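Local coordinates for ABC transporter substrate-binding protein (Rhizobium radiobacter, PDB 6TFX) that binds the opine mannopinic acid as the periplasmic solute-binding protein of an ABC transporter, probably delivering it for import into the cell, at residues V32-V40 against P164-V172; W464-F474 against S482-K493. One frame throughout, in Å; residues are numbered along the deposited sequence.

Contact 1 of 2, residues V32-V40 against P164-V172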
# COMPACT_ATOMS: atom_id res chain seq x y z
N VAL A 32 1.96 11.81 -0.05
CA VAL A 32 1.42 11.99 -1.40
C VAL A 32 -0.10 12.25 -1.36
O VAL A 32 -0.59 13.11 -2.10
CB VAL A 32 1.82 10.74 -2.24
CG1 VAL A 32 0.91 10.52 -3.43
CG2 VAL A 32 3.28 10.87 -2.66
N SER A 33 -0.83 11.54 -0.47
CA SER A 33 -2.29 11.72 -0.37
C SER A 33 -2.69 13.10 0.15
O SER A 33 -3.86 13.48 0.05
CB SER A 33 -2.92 10.64 0.50
OG SER A 33 -2.73 10.90 1.88
N TYR A 34 -1.74 13.85 0.74
CA TYR A 34 -2.06 15.20 1.25
C TYR A 34 -1.70 16.27 0.21
O TYR A 34 -2.25 17.38 0.24
CB TYR A 34 -1.24 15.51 2.51
CG TYR A 34 -1.49 14.60 3.71
CD1 TYR A 34 -2.48 13.62 3.68
CD2 TYR A 34 -0.64 14.63 4.82
CE1 TYR A 34 -2.67 12.74 4.75
CE2 TYR A 34 -0.84 13.77 5.90
CZ TYR A 34 -1.86 12.84 5.87
OH TYR A 34 -1.99 11.97 6.94
N ILE A 35 -0.74 15.96 -0.67
CA ILE A 35 -0.19 16.91 -1.65
C ILE A 35 -0.90 16.90 -2.98
O ILE A 35 -0.97 17.94 -3.63
CB ILE A 35 1.32 16.59 -1.87
CG1 ILE A 35 2.12 16.67 -0.53
CG2 ILE A 35 1.98 17.44 -2.98
CD1 ILE A 35 3.47 15.87 -0.57
N TYR A 36 -1.29 15.69 -3.45
CA TYR A 36 -1.84 15.54 -4.79
C TYR A 36 -3.32 15.17 -4.80
O TYR A 36 -3.88 14.67 -3.80
CB TYR A 36 -1.11 14.41 -5.49
CG TYR A 36 0.37 14.62 -5.66
CD1 TYR A 36 0.87 15.33 -6.75
CD2 TYR A 36 1.28 14.09 -4.75
CE1 TYR A 36 2.24 15.52 -6.92
CE2 TYR A 36 2.66 14.28 -4.91
CZ TYR A 36 3.13 14.97 -6.01
OH TYR A 36 4.49 15.11 -6.21
N GLY A 37 -3.89 15.33 -5.99
CA GLY A 37 -5.24 14.87 -6.32
C GLY A 37 -5.20 14.09 -7.63
O GLY A 37 -4.12 13.87 -8.21
N ALA A 38 -6.36 13.68 -8.13
CA ALA A 38 -6.43 12.90 -9.35
C ALA A 38 -7.66 13.32 -10.17
O ALA A 38 -8.36 14.27 -9.78
CB ALA A 38 -6.49 11.42 -8.98
N LEU A 39 -7.95 12.62 -11.28
CA LEU A 39 -9.18 12.93 -12.03
C LEU A 39 -10.41 12.70 -11.14
O LEU A 39 -11.34 13.51 -11.14
CB LEU A 39 -9.27 12.02 -13.25
CG LEU A 39 -8.37 12.42 -14.43
CD1 LEU A 39 -8.31 11.30 -15.48
CD2 LEU A 39 -8.85 13.71 -15.08
N VAL A 40 -10.40 11.60 -10.38
CA VAL A 40 -11.51 11.23 -9.47
C VAL A 40 -10.89 10.84 -8.13
O VAL A 40 -9.68 10.68 -8.04
CB VAL A 40 -12.38 10.09 -10.07
CG1 VAL A 40 -13.03 10.53 -11.38
CG2 VAL A 40 -11.57 8.81 -10.31
N PRO A 164 8.10 18.20 -4.39
CA PRO A 164 6.88 17.87 -5.15
C PRO A 164 5.97 19.07 -5.36
O PRO A 164 5.99 20.02 -4.57
CB PRO A 164 6.19 16.83 -4.28
CG PRO A 164 6.59 17.20 -2.88
CD PRO A 164 8.03 17.61 -3.03
N VAL A 165 5.14 18.98 -6.41
CA VAL A 165 4.16 20.02 -6.72
C VAL A 165 2.89 19.31 -7.08
O VAL A 165 2.88 18.52 -8.03
CB VAL A 165 4.59 20.92 -7.91
CG1 VAL A 165 3.51 21.96 -8.22
CG2 VAL A 165 5.94 21.59 -7.64
N GLY A 166 1.83 19.54 -6.32
CA GLY A 166 0.52 18.94 -6.63
C GLY A 166 -0.58 19.99 -6.62
O GLY A 166 -0.28 21.19 -6.57
N PHE A 167 -1.84 19.55 -6.77
CA PHE A 167 -2.97 20.50 -6.65
C PHE A 167 -3.82 20.18 -5.42
O PHE A 167 -4.90 20.77 -5.23
CB PHE A 167 -3.82 20.61 -7.94
CG PHE A 167 -4.50 19.35 -8.40
CD1 PHE A 167 -5.61 18.85 -7.74
CD2 PHE A 167 -4.07 18.71 -9.55
CE1 PHE A 167 -6.25 17.70 -8.19
CE2 PHE A 167 -4.72 17.56 -10.01
CZ PHE A 167 -5.79 17.05 -9.31
N GLY A 168 -3.31 19.29 -4.58
CA GLY A 168 -3.95 18.87 -3.33
C GLY A 168 -3.99 19.98 -2.29
O GLY A 168 -3.45 21.09 -2.50
N PRO A 169 -4.61 19.68 -1.14
CA PRO A 169 -4.82 20.74 -0.13
C PRO A 169 -3.59 21.21 0.62
O PRO A 169 -3.64 22.27 1.23
CB PRO A 169 -5.86 20.11 0.83
CG PRO A 169 -5.72 18.61 0.64
CD PRO A 169 -5.36 18.44 -0.82
N PHE A 170 -2.49 20.40 0.64
CA PHE A 170 -1.28 20.80 1.37
C PHE A 170 -0.08 20.72 0.46
O PHE A 170 -0.01 19.84 -0.38
CB PHE A 170 -1.09 19.93 2.62
CG PHE A 170 -2.24 20.10 3.59
CD1 PHE A 170 -2.29 21.18 4.47
CD2 PHE A 170 -3.31 19.20 3.58
CE1 PHE A 170 -3.40 21.37 5.31
CE2 PHE A 170 -4.40 19.38 4.44
CZ PHE A 170 -4.45 20.48 5.27
N GLN A 171 0.89 21.60 0.68
CA GLN A 171 2.11 21.62 -0.14
C GLN A 171 3.30 21.44 0.75
O GLN A 171 3.28 21.85 1.91
CB GLN A 171 2.24 22.95 -0.90
CG GLN A 171 2.25 24.19 0.02
CD GLN A 171 1.49 25.34 -0.57
OE1 GLN A 171 1.14 25.35 -1.75
NE2 GLN A 171 1.20 26.34 0.25
N VAL A 172 4.38 20.90 0.19
CA VAL A 172 5.60 20.73 0.96
C VAL A 172 6.33 22.05 0.98
O VAL A 172 6.75 22.54 -0.07
CB VAL A 172 6.47 19.58 0.42
CG1 VAL A 172 7.85 19.54 1.10
CG2 VAL A 172 5.76 18.24 0.57
O HOH W 1 -2.24 16.74 -7.85

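Contact 2 of 2, residues W464-F474 against S482-K493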
# COMPACT_ATOMS: atom_id res chain seq x y z
N TRP A 464 -4.01 4.25 14.53
CA TRP A 464 -3.51 5.60 14.78
C TRP A 464 -4.27 6.22 15.93
O TRP A 464 -5.48 5.99 16.04
CB TRP A 464 -3.70 6.46 13.50
CG TRP A 464 -2.81 6.05 12.35
CD1 TRP A 464 -2.96 4.96 11.53
CD2 TRP A 464 -1.70 6.79 11.84
NE1 TRP A 464 -1.94 4.93 10.60
CE2 TRP A 464 -1.17 6.05 10.75
CE3 TRP A 464 -1.12 8.02 12.17
CZ2 TRP A 464 -0.09 6.51 10.00
CZ3 TRP A 464 -0.02 8.45 11.45
CH2 TRP A 464 0.47 7.71 10.37
N ALA A 465 -3.58 6.97 16.80
CA ALA A 465 -4.24 7.61 17.94
C ALA A 465 -4.28 9.12 17.70
O ALA A 465 -3.40 9.68 17.06
CB ALA A 465 -3.48 7.33 19.22
N ARG A 466 -5.33 9.76 18.19
CA ARG A 466 -5.46 11.21 18.07
C ARG A 466 -6.11 11.72 19.33
O ARG A 466 -6.71 10.94 20.08
CB ARG A 466 -6.31 11.60 16.85
CG ARG A 466 -7.77 11.14 16.94
CD ARG A 466 -8.57 11.73 15.81
NE ARG A 466 -9.83 11.01 15.62
CZ ARG A 466 -10.99 11.39 16.14
NH1 ARG A 466 -11.06 12.46 16.92
NH2 ARG A 466 -12.09 10.69 15.90
N LYS A 467 -6.01 13.01 19.55
CA LYS A 467 -6.69 13.65 20.67
C LYS A 467 -8.13 13.92 20.20
O LYS A 467 -8.32 14.20 19.01
CB LYS A 467 -5.95 14.94 21.05
CG LYS A 467 -4.54 14.71 21.63
CD LYS A 467 -4.58 14.07 23.02
CE LYS A 467 -3.22 13.62 23.48
NZ LYS A 467 -3.31 12.86 24.75
N ASN A 468 -9.14 13.82 21.10
CA ASN A 468 -10.53 14.04 20.65
C ASN A 468 -10.83 15.50 20.26
O ASN A 468 -11.92 15.77 19.76
CB ASN A 468 -11.56 13.50 21.66
CG ASN A 468 -11.59 14.19 22.99
OD1 ASN A 468 -10.80 15.10 23.29
ND2 ASN A 468 -12.50 13.74 23.84
N LYS A 469 -9.86 16.43 20.45
CA LYS A 469 -10.00 17.82 20.02
C LYS A 469 -9.83 17.90 18.48
O LYS A 469 -10.15 18.93 17.89
CB LYS A 469 -8.96 18.73 20.72
CG LYS A 469 -7.50 18.43 20.41
CD LYS A 469 -6.58 19.40 21.15
CE LYS A 469 -5.16 18.88 21.26
NZ LYS A 469 -4.42 19.57 22.35
N LEU A 470 -9.28 16.85 17.85
CA LEU A 470 -9.08 16.87 16.40
C LEU A 470 -10.29 16.23 15.73
O LEU A 470 -10.71 15.17 16.16
CB LEU A 470 -7.80 16.08 16.05
CG LEU A 470 -7.49 15.89 14.54
CD1 LEU A 470 -7.31 17.23 13.82
CD2 LEU A 470 -6.25 15.08 14.35
N GLY A 471 -10.85 16.89 14.72
CA GLY A 471 -11.96 16.36 13.94
C GLY A 471 -11.52 16.14 12.50
O GLY A 471 -10.89 17.02 11.90
N TRP A 472 -11.80 14.94 11.93
CA TRP A 472 -11.40 14.70 10.55
C TRP A 472 -12.28 15.43 9.54
O TRP A 472 -11.82 15.74 8.44
CB TRP A 472 -11.43 13.20 10.21
CG TRP A 472 -10.56 12.32 11.06
CD1 TRP A 472 -10.95 11.24 11.79
CD2 TRP A 472 -9.13 12.40 11.20
NE1 TRP A 472 -9.87 10.66 12.40
CE2 TRP A 472 -8.73 11.34 12.05
CE3 TRP A 472 -8.14 13.26 10.69
CZ2 TRP A 472 -7.39 11.13 12.42
CZ3 TRP A 472 -6.82 13.07 11.07
CH2 TRP A 472 -6.46 12.02 11.94
N GLY A 473 -13.54 15.68 9.90
CA GLY A 473 -14.53 16.27 9.01
C GLY A 473 -15.40 15.22 8.34
O GLY A 473 -16.32 15.53 7.57
N PHE A 474 -15.13 13.96 8.66
CA PHE A 474 -15.85 12.81 8.08
C PHE A 474 -15.48 11.59 8.94
O PHE A 474 -14.57 11.65 9.76
CB PHE A 474 -15.39 12.56 6.62
CG PHE A 474 -13.90 12.61 6.41
CD1 PHE A 474 -13.10 11.50 6.68
CD2 PHE A 474 -13.28 13.79 5.99
CE1 PHE A 474 -11.71 11.56 6.52
CE2 PHE A 474 -11.89 13.85 5.85
CZ PHE A 474 -11.11 12.74 6.11
N SER A 482 -4.03 3.10 4.32
CA SER A 482 -4.31 2.62 5.69
C SER A 482 -3.81 3.63 6.75
O SER A 482 -3.45 3.25 7.88
CB SER A 482 -3.73 1.22 5.94
OG SER A 482 -4.18 0.29 4.97
N ALA A 483 -3.82 4.92 6.37
CA ALA A 483 -3.35 6.02 7.22
C ALA A 483 -4.36 7.15 7.18
O ALA A 483 -5.12 7.27 6.21
CB ALA A 483 -2.01 6.51 6.72
N PRO A 484 -4.37 8.03 8.19
CA PRO A 484 -5.32 9.16 8.16
C PRO A 484 -5.18 10.02 6.91
O PRO A 484 -4.09 10.22 6.38
CB PRO A 484 -4.93 9.98 9.39
CG PRO A 484 -4.27 9.00 10.32
CD PRO A 484 -3.53 8.06 9.40
N LEU A 485 -6.32 10.57 6.47
CA LEU A 485 -6.37 11.48 5.34
C LEU A 485 -6.66 12.86 5.94
O LEU A 485 -7.73 13.07 6.53
CB LEU A 485 -7.47 11.09 4.33
CG LEU A 485 -7.58 12.00 3.10
CD1 LEU A 485 -6.39 11.81 2.15
CD2 LEU A 485 -8.89 11.76 2.37
N ILE A 486 -5.70 13.78 5.77
CA ILE A 486 -5.86 15.16 6.22
C ILE A 486 -6.27 15.95 4.98
O ILE A 486 -5.65 15.83 3.92
CB ILE A 486 -4.58 15.71 6.90
CG1 ILE A 486 -4.23 14.81 8.12
CG2 ILE A 486 -4.79 17.17 7.33
CD1 ILE A 486 -2.88 15.02 8.63
N THR A 487 -7.38 16.69 5.10
CA THR A 487 -7.92 17.43 3.97
C THR A 487 -8.16 18.88 4.38
O THR A 487 -7.82 19.30 5.50
CB THR A 487 -9.28 16.82 3.49
OG1 THR A 487 -10.27 17.13 4.46
CG2 THR A 487 -9.22 15.30 3.23
N GLU A 488 -8.82 19.64 3.48
CA GLU A 488 -9.19 21.03 3.78
C GLU A 488 -10.29 21.06 4.89
O GLU A 488 -10.57 22.12 5.45
CB GLU A 488 -9.68 21.75 2.50
CG GLU A 488 -11.09 21.41 2.02
CD GLU A 488 -11.28 20.07 1.34
OE1 GLU A 488 -10.31 19.29 1.23
OE2 GLU A 488 -12.42 19.79 0.91
N GLN A 489 -10.92 19.91 5.18
CA GLN A 489 -12.00 19.82 6.18
C GLN A 489 -11.48 19.57 7.61
O GLN A 489 -12.21 19.77 8.57
CB GLN A 489 -12.98 18.68 5.82
CG GLN A 489 -13.50 18.63 4.38
CD GLN A 489 -13.79 17.19 3.95
OE1 GLN A 489 -14.92 16.71 4.10
NE2 GLN A 489 -12.79 16.46 3.43
N THR A 490 -10.26 19.02 7.73
CA THR A 490 -9.68 18.68 9.04
C THR A 490 -9.60 19.92 9.94
O THR A 490 -9.18 20.99 9.49
CB THR A 490 -8.30 18.08 8.86
OG1 THR A 490 -8.38 17.11 7.81
CG2 THR A 490 -7.77 17.43 10.15
N TYR A 491 -10.00 19.77 11.20
CA TYR A 491 -10.04 20.94 12.08
C TYR A 491 -9.79 20.57 13.54
O TYR A 491 -9.92 19.41 13.92
CB TYR A 491 -11.44 21.59 11.93
CG TYR A 491 -12.56 20.72 12.46
CD1 TYR A 491 -13.13 19.73 11.67
CD2 TYR A 491 -13.02 20.86 13.77
CE1 TYR A 491 -14.11 18.88 12.17
CE2 TYR A 491 -14.02 20.02 14.28
CZ TYR A 491 -14.56 19.03 13.47
OH TYR A 491 -15.54 18.17 13.92
N PHE A 492 -9.55 21.60 14.38
CA PHE A 492 -9.42 21.46 15.83
C PHE A 492 -10.64 22.13 16.49
O PHE A 492 -11.15 23.13 15.98
CB PHE A 492 -8.13 22.11 16.34
CG PHE A 492 -6.92 21.26 16.08
CD1 PHE A 492 -6.66 20.13 16.84
CD2 PHE A 492 -6.03 21.59 15.06
CE1 PHE A 492 -5.54 19.34 16.58
CE2 PHE A 492 -4.89 20.82 14.83
CZ PHE A 492 -4.66 19.69 15.59
N LYS A 493 -11.08 21.56 17.60
CA LYS A 493 -12.24 22.03 18.37
C LYS A 493 -11.79 22.87 19.57
O LYS A 493 -10.76 22.59 20.18
CB LYS A 493 -13.01 20.81 18.92
CG LYS A 493 -13.54 19.86 17.86
CD LYS A 493 -13.69 18.46 18.42
CE LYS A 493 -13.97 17.47 17.32
NZ LYS A 493 -14.05 16.09 17.85
O HOH W 2 -0.98 2.50 8.71
O HOH W 3 -9.36 14.78 7.98
O HOH W 4 -16.60 18.10 6.36

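Contact 1 of 2, residues V32-V40 against P164-V172
Tyr-34 meets the 164-172 segment mainly through its backbone O. This O accepts from Phe-170 N at 3.1 Å, with the donor tilted from the carbonyl plane. The same oxygen lies at the edge of the Phe-170 ring, near its plane. The Tyr-34 hydroxyl points elsewhere and bonds to Pro-484 O.

Ile-35 offers both backbone and side chain. Its O takes the N-H of Gly-168 at 2.9 Å. This bond is bent, 131° at the hydrogen, and the donor stands above the carbonyl plane. Gln-80 NE2 is a second donor to Ile-35 O. Ile-35 CA also makes a CA-H...O contact with Phe-170 O at 3.2 Å. The side chain sets CG1 beside its backbone N (chi1 -58°) and runs on to CD1. There CD1 presses on Val-172 CG2 at 3.5 Å, a tight fit, and also reaches Pro-164 CG.

Tyr-36 is where the chain leaves helix 26-35. Its ring lies along the 164-166 backbone, with CD1 3.6 Å from Gly-166 CA. The side chains of Tyr-36 and Pro-164 cross at about a right angle, with Tyr-36 OH against Pro-164 CB. The hydroxyl is held by Leu-18 O. Val-165 O is buried beside CE1 and has no polar partner.

Gly-37 passes over one face of the Phe-167 ring. Phe-167 CE1 lies 3.5 Å from Gly-37 CA, and CZ lies as close to Gly-37 C, so the ring packs directly on the glycine backbone. A water joins Gly-37 N to Phe-167 N.

This is buried packing away from the ligand. It joins the C-terminal end of helix 26-35 to the loop leading into strand 170-176. Strand 180-185 adds Leu-183 against Ile-35 and Phe-170, while helix 150-156 packs on Val-165.

Contact 2 of 2, residues W464-F474 against S482-K493
A two-stranded antiparallel sheet near the C-terminus pairs 470-471 with 491-492, and a type I turn from Lys-467 to Leu-470 leads into it. Gly-471 and Tyr-491 form the hydrogen-bonded pair. Gly-471 N gives Tyr-491 O a nearly straight bond of 2.8 Å, and Tyr-491 N returns one to Gly-471 O. The Tyr-491 ring folds back over Gly-471, whose CA sits over one ring face. On the other face of the sheet, Leu-470 has CG anti to the backbone N (chi1 175°). This carries its CD1 over the ring of Phe-492, offset toward the rim, and to Thr-490 CG2 at 3.7 Å.

Pro-484 wedges between two tryptophans. Its CD stands over the five-membered ring of Trp-464, 3.4 Å from the centroid in a CH-pi contact. Its CB meets Trp-472 CH2 at 3.6 Å. The indole NE1 of Trp-472 bonds to Asp-243.

Phe-474 turns its edge to Leu-485 O and Thr-487 OG1. That OG1 accepts from Gln-489 N, an ST turn, and from Gln-489 NE2. A water bridges Trp-472 O and Leu-485 O and is also hydrogen-bonded to Thr-490 OG1. At the exposed end, the extended chain of Lys-493 brings NZ to Asn-468 O at 2.9 Å, nearly along the C=O axis.

In the fold
Contact 1 is almost wholly buried, whereas contact 2 runs from a buried tryptophan-proline cluster to an exposed end with lysines. Both reach the same large mixed sheet, contact 1 through strand 170-176 and contact 2 through strand 454-467. Contact 1 joins a helix end to a glycine-rich loop with two backbone bonds and close apolar packing. Contact 2 has regular strand pairing and CH-pi contacts. Contact 1 has one bridging water, contact 2 three. The two also meet through Phe-170: its CE2 packs on Ile-486 CG2 at 3.7 Å, and its CZ lies 3.6 Å from Thr-487 O. The 482-493 segment thus runs alongside contact 1 before it pairs with 470-471.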